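Local coordinates for protein putative oxidoreductase yhhX (Escherichia coli K-12, PDB 3F4L) that probably acts as an NAD(P)-dependent oxidoreductase of the Gfo/Idh/MocA family, perhaps oxidising scyllo-inositol with NADP+, at residues Ile3-Gly9 with Trp29-Phe35; Tyr21-Arg25 with Asp297-Asp303; Lys26-His30 with Tyr302-Tyr306. All coordinates share one frame. Residue numbers count along the deposited sequence, not the author numbering.

Contact 1. Residues Ile3-Gly9 with Trp29-Phe35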
loop_
_atom_site.group_PDB
_atom_site.type_symbol
_atom_site.label_atom_id
_atom_site.label_comp_id
_atom_site.label_asym_id
_atom_site.label_seq_id
_atom_site.Cartn_x
_atom_site.Cartn_y
_atom_site.Cartn_z
ATOM N N ILE A 3 -12.676 9.019 41.952
ATOM C CA ILE A 3 -13.855 9.442 41.199
ATOM C C ILE A 3 -14.780 8.243 41.048
ATOM O O ILE A 3 -14.317 7.154 40.724
ATOM C CB ILE A 3 -13.502 9.897 39.762
ATOM C CG1 ILE A 3 -12.470 11.020 39.798
ATOM C CG2 ILE A 3 -14.769 10.339 39.037
ATOM C CD1 ILE A 3 -12.092 11.546 38.423
ATOM N N ASN A 4 -16.074 8.443 41.286
ATOM C CA ASN A 4 -17.057 7.374 41.129
ATOM C C ASN A 4 -17.560 7.392 39.691
ATOM O O ASN A 4 -17.849 8.457 39.129
ATOM C CB ASN A 4 -18.251 7.564 42.069
ATOM C CG ASN A 4 -17.939 7.169 43.498
ATOM O OD1 ASN A 4 -18.851 6.945 44.315
ATOM N ND2 ASN A 4 -16.654 7.087 43.818
ATOM N N CYS A 5 -17.658 6.213 39.091
ATOM C CA CYS A 5 -18.140 6.122 37.727
ATOM C C CYS A 5 -19.228 5.064 37.650
ATOM O O CYS A 5 -19.503 4.364 38.634
ATOM C CB CYS A 5 -16.985 5.781 36.780
ATOM S SG CYS A 5 -16.125 4.214 37.133
ATOM N N ALA A 6 -19.856 4.959 36.486
ATOM C CA ALA A 6 -20.905 3.978 36.280
ATOM C C ALA A 6 -20.941 3.542 34.823
ATOM O O ALA A 6 -20.638 4.318 33.924
ATOM C CB ALA A 6 -22.252 4.556 36.692
ATOM N N PHE A 7 -21.311 2.292 34.589
ATOM C CA PHE A 7 -21.379 1.801 33.228
ATOM C C PHE A 7 -22.790 1.542 32.764
ATOM O O PHE A 7 -23.618 1.020 33.512
ATOM C CB PHE A 7 -20.587 0.500 33.073
ATOM C CG PHE A 7 -19.118 0.678 33.177
ATOM C CD1 PHE A 7 -18.505 0.810 34.418
ATOM C CD2 PHE A 7 -18.337 0.750 32.026
ATOM C CE1 PHE A 7 -17.128 1.016 34.508
ATOM C CE2 PHE A 7 -16.966 0.953 32.101
ATOM C CZ PHE A 7 -16.358 1.087 33.340
ATOM N N ILE A 8 -23.065 1.933 31.524
ATOM C CA ILE A 8 -24.354 1.663 30.915
ATOM C C ILE A 8 -24.015 0.520 29.970
ATOM O O ILE A 8 -23.394 0.731 28.920
ATOM C CB ILE A 8 -24.879 2.836 30.073
ATOM C CG1 ILE A 8 -24.943 4.114 30.914
ATOM C CG2 ILE A 8 -26.251 2.487 29.521
ATOM C CD1 ILE A 8 -25.782 3.995 32.135
ATOM N N GLY A 9 -24.401 -0.687 30.357
ATOM C CA GLY A 9 -24.121 -1.851 29.547
ATOM C C GLY A 9 -23.132 -2.750 30.261
ATOM O O GLY A 9 -22.147 -2.282 30.839
ATOM N N TRP A 29 -10.324 5.429 40.860
ATOM C CA TRP A 29 -11.724 5.265 40.503
ATOM C C TRP A 29 -12.452 4.192 41.298
ATOM O O TRP A 29 -11.849 3.221 41.753
ATOM C CB TRP A 29 -11.854 4.897 39.028
ATOM C CG TRP A 29 -11.283 5.885 38.086
ATOM C CD1 TRP A 29 -9.969 6.043 37.750
ATOM C CD2 TRP A 29 -12.014 6.852 37.338
ATOM N NE1 TRP A 29 -9.837 7.057 36.826
ATOM C CE2 TRP A 29 -11.079 7.570 36.556
ATOM C CE3 TRP A 29 -13.373 7.187 37.250
ATOM C CZ2 TRP A 29 -11.461 8.605 35.694
ATOM C CZ3 TRP A 29 -13.752 8.217 36.394
ATOM C CH2 TRP A 29 -12.797 8.912 35.627
ATOM N N HIS A 30 -13.762 4.375 41.429
ATOM C CA HIS A 30 -14.633 3.430 42.116
ATOM C C HIS A 30 -15.882 3.244 41.260
ATOM O O HIS A 30 -16.579 4.215 40.952
ATOM C CB HIS A 30 -15.051 3.948 43.497
ATOM C CG HIS A 30 -16.079 3.083 44.157
ATOM N ND1 HIS A 30 -17.417 3.404 44.181
ATOM C CD2 HIS A 30 -15.973 1.865 44.737
ATOM C CE1 HIS A 30 -18.095 2.420 44.744
ATOM N NE2 HIS A 30 -17.242 1.473 45.088
ATOM N N VAL A 31 -16.151 2.005 40.859
ATOM C CA VAL A 31 -17.325 1.718 40.036
ATOM C C VAL A 31 -18.526 1.598 40.956
ATOM O O VAL A 31 -18.708 0.586 41.630
ATOM C CB VAL A 31 -17.138 0.402 39.234
ATOM C CG1 VAL A 31 -18.386 0.113 38.386
ATOM C CG2 VAL A 31 -15.907 0.528 38.336
ATOM N N ALA A 32 -19.348 2.639 40.976
ATOM C CA ALA A 32 -20.510 2.671 41.856
ATOM C C ALA A 32 -21.720 1.910 41.340
ATOM O O ALA A 32 -22.425 1.271 42.117
ATOM C CB ALA A 32 -20.895 4.116 42.144
ATOM N N HIS A 33 -21.959 1.982 40.034
ATOM C CA HIS A 33 -23.105 1.307 39.441
ATOM C C HIS A 33 -22.795 0.750 38.068
ATOM O O HIS A 33 -21.941 1.253 37.346
ATOM C CB HIS A 33 -24.267 2.274 39.224
ATOM C CG HIS A 33 -24.628 3.089 40.422
ATOM N ND1 HIS A 33 -25.437 2.616 41.431
ATOM C CD2 HIS A 33 -24.308 4.361 40.758
ATOM C CE1 HIS A 33 -25.602 3.562 42.339
ATOM N NE2 HIS A 33 -24.927 4.631 41.953
ATOM N N ILE A 34 -23.534 -0.287 37.716
ATOM C CA ILE A 34 -23.448 -0.866 36.396
ATOM C C ILE A 34 -24.881 -1.184 36.026
ATOM O O ILE A 34 -25.520 -2.034 36.640
ATOM C CB ILE A 34 -22.588 -2.133 36.343
ATOM C CG1 ILE A 34 -21.103 -1.750 36.451
ATOM C CG2 ILE A 34 -22.836 -2.867 35.010
ATOM C CD1 ILE A 34 -20.153 -2.921 36.241
ATOM N N PHE A 35 -25.391 -0.440 35.049
ATOM C CA PHE A 35 -26.740 -0.618 34.549
ATOM C C PHE A 35 -26.728 -1.651 33.434
ATOM O O PHE A 35 -25.755 -1.761 32.690
ATOM C CB PHE A 35 -27.273 0.702 33.986
ATOM C CG PHE A 35 -28.486 0.546 33.102
ATOM C CD1 PHE A 35 -29.765 0.505 33.648
ATOM C CD2 PHE A 35 -28.344 0.413 31.722
ATOM C CE1 PHE A 35 -30.884 0.332 32.826
ATOM C CE2 PHE A 35 -29.455 0.239 30.894
ATOM C CZ PHE A 35 -30.725 0.199 31.448
#
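Six backbone hydrogen bonds hold these two parallel strands together. H30 N gives to I3 O at 2.9 Å and C5 N to H30 O at 2.9 Å; A32 N then gives to C5 O at 2.9 Å, F7 N to H33 O at 3.0 Å, F35 N to F7 O at 2.8 Å and G9 N to F35 O at 2.9 Å. Between C5 and A6 the register slips by one, a beta bulge in which A32, at phi/psi -81/-38, is the extra residue, and H33 N is left without a partner. These are strands one and two of the Rossmann fold, tied by helix 12-22 into a beta-alpha-beta unit, and G9 opens the glycine-rich turn that in this family typically meets the dinucleotide. Apolar contacts line the face bearing I3, C5, F7, W29, V31 and I34: I3 CB sits over the W29 six-membered ring, 4.0 Å from its centroid, C5 SG lies 3.9 Å from V31 CG2, and F7 CB 4.1 Å from I34 CG1. On the other face I8 CG2 meets F35 CD2 at 3.7 Å, while H33 hydrogen-bonds D63 through NE2.

Contact 2. Residues Tyr21-Arg25 with Asp297-Asp303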
loop_
_atom_site.group_PDB
_atom_site.type_symbol
_atom_site.label_atom_id
_atom_site.label_comp_id
_atom_site.label_asym_id
_atom_site.label_seq_id
_atom_site.Cartn_x
_atom_site.Cartn_y
_atom_site.Cartn_z
ATOM N N TYR A 21 -9.034 -2.808 33.655
ATOM C CA TYR A 21 -8.194 -1.630 33.839
ATOM C C TYR A 21 -8.679 -0.705 34.953
ATOM O O TYR A 21 -7.878 -0.161 35.721
ATOM C CB TYR A 21 -8.124 -0.859 32.515
ATOM C CG TYR A 21 -7.443 -1.637 31.418
ATOM C CD1 TYR A 21 -6.045 -1.711 31.349
ATOM C CD2 TYR A 21 -8.186 -2.347 30.480
ATOM C CE1 TYR A 21 -5.415 -2.464 30.383
ATOM C CE2 TYR A 21 -7.562 -3.114 29.501
ATOM C CZ TYR A 21 -6.179 -3.168 29.459
ATOM O OH TYR A 21 -5.571 -3.922 28.494
ATOM N N VAL A 22 -9.992 -0.521 35.034
ATOM C CA VAL A 22 -10.578 0.337 36.044
ATOM C C VAL A 22 -10.448 -0.266 37.436
ATOM O O VAL A 22 -10.177 0.450 38.405
ATOM C CB VAL A 22 -12.062 0.609 35.723
ATOM C CG1 VAL A 22 -12.724 1.386 36.877
ATOM C CG2 VAL A 22 -12.151 1.410 34.430
ATOM N N LEU A 23 -10.627 -1.583 37.540
ATOM C CA LEU A 23 -10.522 -2.249 38.834
ATOM C C LEU A 23 -9.067 -2.321 39.311
ATOM O O LEU A 23 -8.799 -2.721 40.442
ATOM C CB LEU A 23 -11.136 -3.654 38.764
ATOM C CG LEU A 23 -12.602 -3.685 38.315
ATOM C CD1 LEU A 23 -13.076 -5.141 38.153
ATOM C CD2 LEU A 23 -13.467 -2.943 39.334
ATOM N N ASN A 24 -8.129 -1.936 38.449
ATOM C CA ASN A 24 -6.716 -1.937 38.828
ATOM C C ASN A 24 -6.328 -0.524 39.300
ATOM O O ASN A 24 -5.168 -0.267 39.651
ATOM C CB ASN A 24 -5.844 -2.327 37.634
ATOM C CG ASN A 24 -4.742 -3.313 38.005
ATOM O OD1 ASN A 24 -4.035 -3.142 39.005
ATOM N ND2 ASN A 24 -4.584 -4.347 37.187
ATOM N N ARG A 25 -7.302 0.386 39.295
ATOM C CA ARG A 25 -7.073 1.770 39.709
ATOM C C ARG A 25 -8.023 2.178 40.836
ATOM O O ARG A 25 -8.579 3.275 40.815
ATOM C CB ARG A 25 -7.259 2.712 38.506
ATOM C CG ARG A 25 -6.316 2.408 37.325
ATOM C CD ARG A 25 -6.669 3.203 36.071
ATOM N NE ARG A 25 -5.855 2.811 34.919
ATOM C CZ ARG A 25 -4.534 2.934 34.853
ATOM N NH1 ARG A 25 -3.867 3.445 35.879
ATOM N NH2 ARG A 25 -3.874 2.545 33.772
ATOM N N ASP A 297 -1.140 0.530 27.469
ATOM C CA ASP A 297 -2.031 0.439 28.621
ATOM C C ASP A 297 -3.342 1.173 28.335
ATOM O O ASP A 297 -3.398 2.410 28.383
ATOM C CB ASP A 297 -1.331 1.025 29.858
ATOM C CG ASP A 297 -2.191 0.963 31.115
ATOM O OD1 ASP A 297 -3.208 0.241 31.120
ATOM O OD2 ASP A 297 -1.841 1.633 32.111
ATOM N N TYR A 298 -4.396 0.409 28.041
ATOM C CA TYR A 298 -5.695 1.008 27.731
ATOM C C TYR A 298 -6.257 1.830 28.884
ATOM O O TYR A 298 -7.115 2.689 28.679
ATOM C CB TYR A 298 -6.708 -0.068 27.336
ATOM C CG TYR A 298 -6.345 -0.819 26.077
ATOM C CD1 TYR A 298 -5.653 -0.185 25.044
ATOM C CD2 TYR A 298 -6.738 -2.145 25.890
ATOM C CE1 TYR A 298 -5.364 -0.850 23.853
ATOM C CE2 TYR A 298 -6.453 -2.824 24.694
ATOM C CZ TYR A 298 -5.766 -2.165 23.685
ATOM O OH TYR A 298 -5.487 -2.807 22.495
ATOM N N GLY A 299 -5.751 1.570 30.087
ATOM C CA GLY A 299 -6.216 2.284 31.264
ATOM C C GLY A 299 -5.767 3.730 31.287
ATOM O O GLY A 299 -6.239 4.524 32.104
ATOM N N ARG A 300 -4.852 4.076 30.391
ATOM C CA ARG A 300 -4.361 5.441 30.325
ATOM C C ARG A 300 -5.483 6.389 29.906
ATOM O O ARG A 300 -5.376 7.596 30.089
ATOM C CB ARG A 300 -3.145 5.513 29.391
ATOM C CG ARG A 300 -1.885 5.001 30.107
ATOM C CD ARG A 300 -0.787 4.488 29.181
ATOM N NE ARG A 300 -0.238 5.525 28.320
ATOM C CZ ARG A 300 0.801 5.343 27.509
ATOM N NH1 ARG A 300 1.400 4.155 27.465
ATOM N NH2 ARG A 300 1.234 6.343 26.742
ATOM N N VAL A 301 -6.560 5.828 29.362
ATOM C CA VAL A 301 -7.725 6.606 28.966
ATOM C C VAL A 301 -8.352 7.123 30.260
ATOM O O VAL A 301 -8.721 8.289 30.371
ATOM C CB VAL A 301 -8.770 5.733 28.217
ATOM C CG1 VAL A 301 -10.100 6.492 28.099
ATOM C CG2 VAL A 301 -8.253 5.360 26.819
ATOM N N TYR A 302 -8.459 6.246 31.251
ATOM C CA TYR A 302 -9.040 6.647 32.519
ATOM C C TYR A 302 -8.104 7.573 33.292
ATOM O O TYR A 302 -8.564 8.449 34.033
ATOM C CB TYR A 302 -9.419 5.421 33.349
ATOM C CG TYR A 302 -10.648 4.704 32.807
ATOM C CD1 TYR A 302 -10.537 3.702 31.835
ATOM C CD2 TYR A 302 -11.926 5.068 33.232
ATOM C CE1 TYR A 302 -11.672 3.081 31.300
ATOM C CE2 TYR A 302 -13.070 4.455 32.703
ATOM C CZ TYR A 302 -12.932 3.467 31.743
ATOM O OH TYR A 302 -14.054 2.883 31.229
ATOM N N ASP A 303 -6.796 7.404 33.109
ATOM C CA ASP A 303 -5.858 8.283 33.799
ATOM C C ASP A 303 -6.011 9.687 33.208
ATOM O O ASP A 303 -5.804 10.677 33.902
ATOM C CB ASP A 303 -4.405 7.796 33.649
ATOM C CG ASP A 303 -4.179 6.430 34.275
ATOM O OD1 ASP A 303 -4.780 6.155 35.333
ATOM O OD2 ASP A 303 -3.396 5.629 33.721
#
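The R25 guanidinium lies so close against the backbone of G299 that an ideal CB there would sit 2.4 Å from R25 NH2, a clash. R25 is the hub of a salt-bridge network joining the turn V22-R25 that follows helix 12-22, in the Rossmann domain, to the D297-R300 turn and D303 of helix 300-311, from the C-terminal alpha/beta region. R25 NH2 reaches D297 OD2 at 2.8 Å, with a weak hydrogen bond in the salt bridge. R25 NH1 is 2.9 Å from D303 OD1, but that oxygen is over the guanidinium face, so only charge attraction operates. The D297 carboxylate works twice, since its OD1 also takes a capping bond from G299 N at 3.0 Å before the helix. Aromatic surfaces fill the rest. Y298 CB stands over the Y21 ring, 3.9 Å from its centroid; Y298 OH hydrogen-bonds to D128, and Y302 OH likewise to H18. V22 CG2 points into the face of the Y302 ring, 3.5 Å from its centroid and 11° off the normal.

Contact 3. Residues Lys26-His30 with Tyr302-Tyr306; sequences KDSWH and YDALY
Build K26-D27-S28 as a loop that turns into an extended strand at W29: S28 at phi/psi -113/-39, then W29 at -133/153. Set Y302-Y306 as helix, Y306 N hydrogen-bonded to Y302 O at 2.9 Å, with S28 CA and Y306 CA, the nearest pair, 7.5 Å apart. The bump is the W29 indole, chi1 -59° and chi2 80°; the hollow is the helix flank between Y302 and Y306, one turn apart. Y302 (chi1 -73°, chi2 88°) drives its edge at one indole face, six-membered-ring and tyrosine centroids 5.7 Å apart, planes at 85°. From the opposite face Y306 (chi1 -173°, chi2 78°) comes offset edge-to-face on the five-membered ring, centroids 5.9 Å apart, planes at 69°. This aromatic cluster fits helix 300-311, from the C-terminal region, against the Rossmann sheet where strand 29-35 begins. The base of the hollow touches the indole rim: W29 CZ2 lies 3.3 Å from Y302 O, 3.6 Å from Y306 N and 3.9 Å from L305 CB. W29 NE1 makes a weak hydrogen bond to Y302 O at 3.4 Å and another, at 3.2 Å, to a water that donates to D303 OD1 at 2.7 Å. S28 O lies 3.7 Å from Y306 CE1.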
loop_
_atom_site.group_PDB
_atom_site.type_symbol
_atom_site.label_atom_id
_atom_site.label_comp_id
_atom_site.label_asym_id
_atom_site.label_seq_id
_atom_site.Cartn_x
_atom_site.Cartn_y
_atom_site.Cartn_z
ATOM N N LYS A 26 -8.204 1.298 41.817
ATOM C CA LYS A 26 -9.097 1.582 42.937
ATOM C C LYS A 26 -8.740 2.846 43.728
ATOM O O LYS A 26 -9.581 3.390 44.439
ATOM C CB LYS A 26 -9.153 0.377 43.886
ATOM C CG LYS A 26 -9.737 -0.891 43.263
ATOM C CD LYS A 26 -11.057 -1.268 43.932
ATOM C CE LYS A 26 -11.724 -2.466 43.264
ATOM N NZ LYS A 26 -10.927 -3.714 43.376
ATOM N N ASP A 27 -7.497 3.308 43.622
ATOM C CA ASP A 27 -7.102 4.520 44.334
ATOM C C ASP A 27 -7.492 5.767 43.544
ATOM O O ASP A 27 -7.432 6.884 44.068
ATOM C CB ASP A 27 -5.589 4.525 44.607
ATOM C CG ASP A 27 -4.786 3.926 43.465
ATOM O OD1 ASP A 27 -5.039 4.293 42.294
ATOM O OD2 ASP A 27 -3.897 3.085 43.740
ATOM N N SER A 28 -7.909 5.566 42.294
ATOM C CA SER A 28 -8.307 6.663 41.412
ATOM C C SER A 28 -9.796 6.632 41.073
ATOM O O SER A 28 -10.452 7.676 41.002
ATOM C CB SER A 28 -7.518 6.594 40.100
ATOM O OG SER A 28 -6.128 6.517 40.346
ATOM N N TRP A 29 -10.324 5.429 40.860
ATOM C CA TRP A 29 -11.724 5.265 40.503
ATOM C C TRP A 29 -12.452 4.192 41.298
ATOM O O TRP A 29 -11.849 3.221 41.753
ATOM C CB TRP A 29 -11.854 4.897 39.028
ATOM C CG TRP A 29 -11.283 5.885 38.086
ATOM C CD1 TRP A 29 -9.969 6.043 37.750
ATOM C CD2 TRP A 29 -12.014 6.852 37.338
ATOM N NE1 TRP A 29 -9.837 7.057 36.826
ATOM C CE2 TRP A 29 -11.079 7.570 36.556
ATOM C CE3 TRP A 29 -13.373 7.187 37.250
ATOM C CZ2 TRP A 29 -11.461 8.605 35.694
ATOM C CZ3 TRP A 29 -13.752 8.217 36.394
ATOM C CH2 TRP A 29 -12.797 8.912 35.627
ATOM N N HIS A 30 -13.762 4.375 41.429
ATOM C CA HIS A 30 -14.633 3.430 42.116
ATOM C C HIS A 30 -15.882 3.244 41.260
ATOM O O HIS A 30 -16.579 4.215 40.952
ATOM C CB HIS A 30 -15.051 3.948 43.497
ATOM C CG HIS A 30 -16.079 3.083 44.157
ATOM N ND1 HIS A 30 -17.417 3.404 44.181
ATOM C CD2 HIS A 30 -15.973 1.865 44.737
ATOM C CE1 HIS A 30 -18.095 2.420 44.744
ATOM N NE2 HIS A 30 -17.242 1.473 45.088
ATOM N N TYR A 302 -8.459 6.246 31.251
ATOM C CA TYR A 302 -9.040 6.647 32.519
ATOM C C TYR A 302 -8.104 7.573 33.292
ATOM O O TYR A 302 -8.564 8.449 34.033
ATOM C CB TYR A 302 -9.419 5.421 33.349
ATOM C CG TYR A 302 -10.648 4.704 32.807
ATOM C CD1 TYR A 302 -10.537 3.702 31.835
ATOM C CD2 TYR A 302 -11.926 5.068 33.232
ATOM C CE1 TYR A 302 -11.672 3.081 31.300
ATOM C CE2 TYR A 302 -13.070 4.455 32.703
ATOM C CZ TYR A 302 -12.932 3.467 31.743
ATOM O OH TYR A 302 -14.054 2.883 31.229
ATOM N N ASP A 303 -6.796 7.404 33.109
ATOM C CA ASP A 303 -5.858 8.283 33.799
ATOM C C ASP A 303 -6.011 9.687 33.208
ATOM O O ASP A 303 -5.804 10.677 33.902
ATOM C CB ASP A 303 -4.405 7.796 33.649
ATOM C CG ASP A 303 -4.179 6.430 34.275
ATOM O OD1 ASP A 303 -4.780 6.155 35.333
ATOM O OD2 ASP A 303 -3.396 5.629 33.721
ATOM N N ALA A 304 -6.372 9.767 31.927
ATOM C CA ALA A 304 -6.568 11.063 31.270
ATOM C C ALA A 304 -7.876 11.698 31.732
ATOM O O ALA A 304 -7.938 12.906 31.999
ATOM C CB ALA A 304 -6.582 10.900 29.749
ATOM N N LEU A 305 -8.924 10.888 31.808
ATOM C CA LEU A 305 -10.229 11.377 32.259
ATOM C C LEU A 305 -10.104 11.882 33.697
ATOM O O LEU A 305 -10.745 12.863 34.080
ATOM C CB LEU A 305 -11.268 10.258 32.170
ATOM C CG LEU A 305 -12.042 10.139 30.852
ATOM C CD1 LEU A 305 -11.139 10.386 29.681
ATOM C CD2 LEU A 305 -12.664 8.753 30.757
ATOM N N TYR A 306 -9.271 11.222 34.490
ATOM C CA TYR A 306 -9.056 11.639 35.866
ATOM C C TYR A 306 -8.542 13.087 35.880
ATOM O O TYR A 306 -9.119 13.954 36.528
ATOM C CB TYR A 306 -8.019 10.744 36.542
ATOM C CG TYR A 306 -7.880 11.022 38.018
ATOM C CD1 TYR A 306 -8.825 10.544 38.921
ATOM C CD2 TYR A 306 -6.847 11.818 38.504
ATOM C CE1 TYR A 306 -8.750 10.856 40.274
ATOM C CE2 TYR A 306 -6.763 12.135 39.859
ATOM C CZ TYR A 306 -7.721 11.649 40.735
ATOM O OH TYR A 306 -7.660 11.961 42.080
HETATM O O HOH W 1 -6.644 6.989 37.056
#

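In the fold
Contact 1 lies inside the Rossmann domain, while contacts 2 and 3 fasten helix 300-311 onto it. Contacts 2 and 3 share Y302 and D303, with centres about 7 Å apart, and are successive stations along that helix; contact 1 is centred about 13 Å from contact 2 and 11 Å from contact 3. W29 is common to contacts 1 and 3. V22 bridges contact 2 to the sheet, its CG1 lying 3.6 Å from V31 CG2 and 4.2 Å from W29 CB. Across the core, F7 CE2 meets Y302 OH at 3.6 Å and I3 CD1 meets Y306 CD1 at 3.5 Å. The glycine turn after strand 3-8, probably the cofactor end, starts at G9 in contact 1.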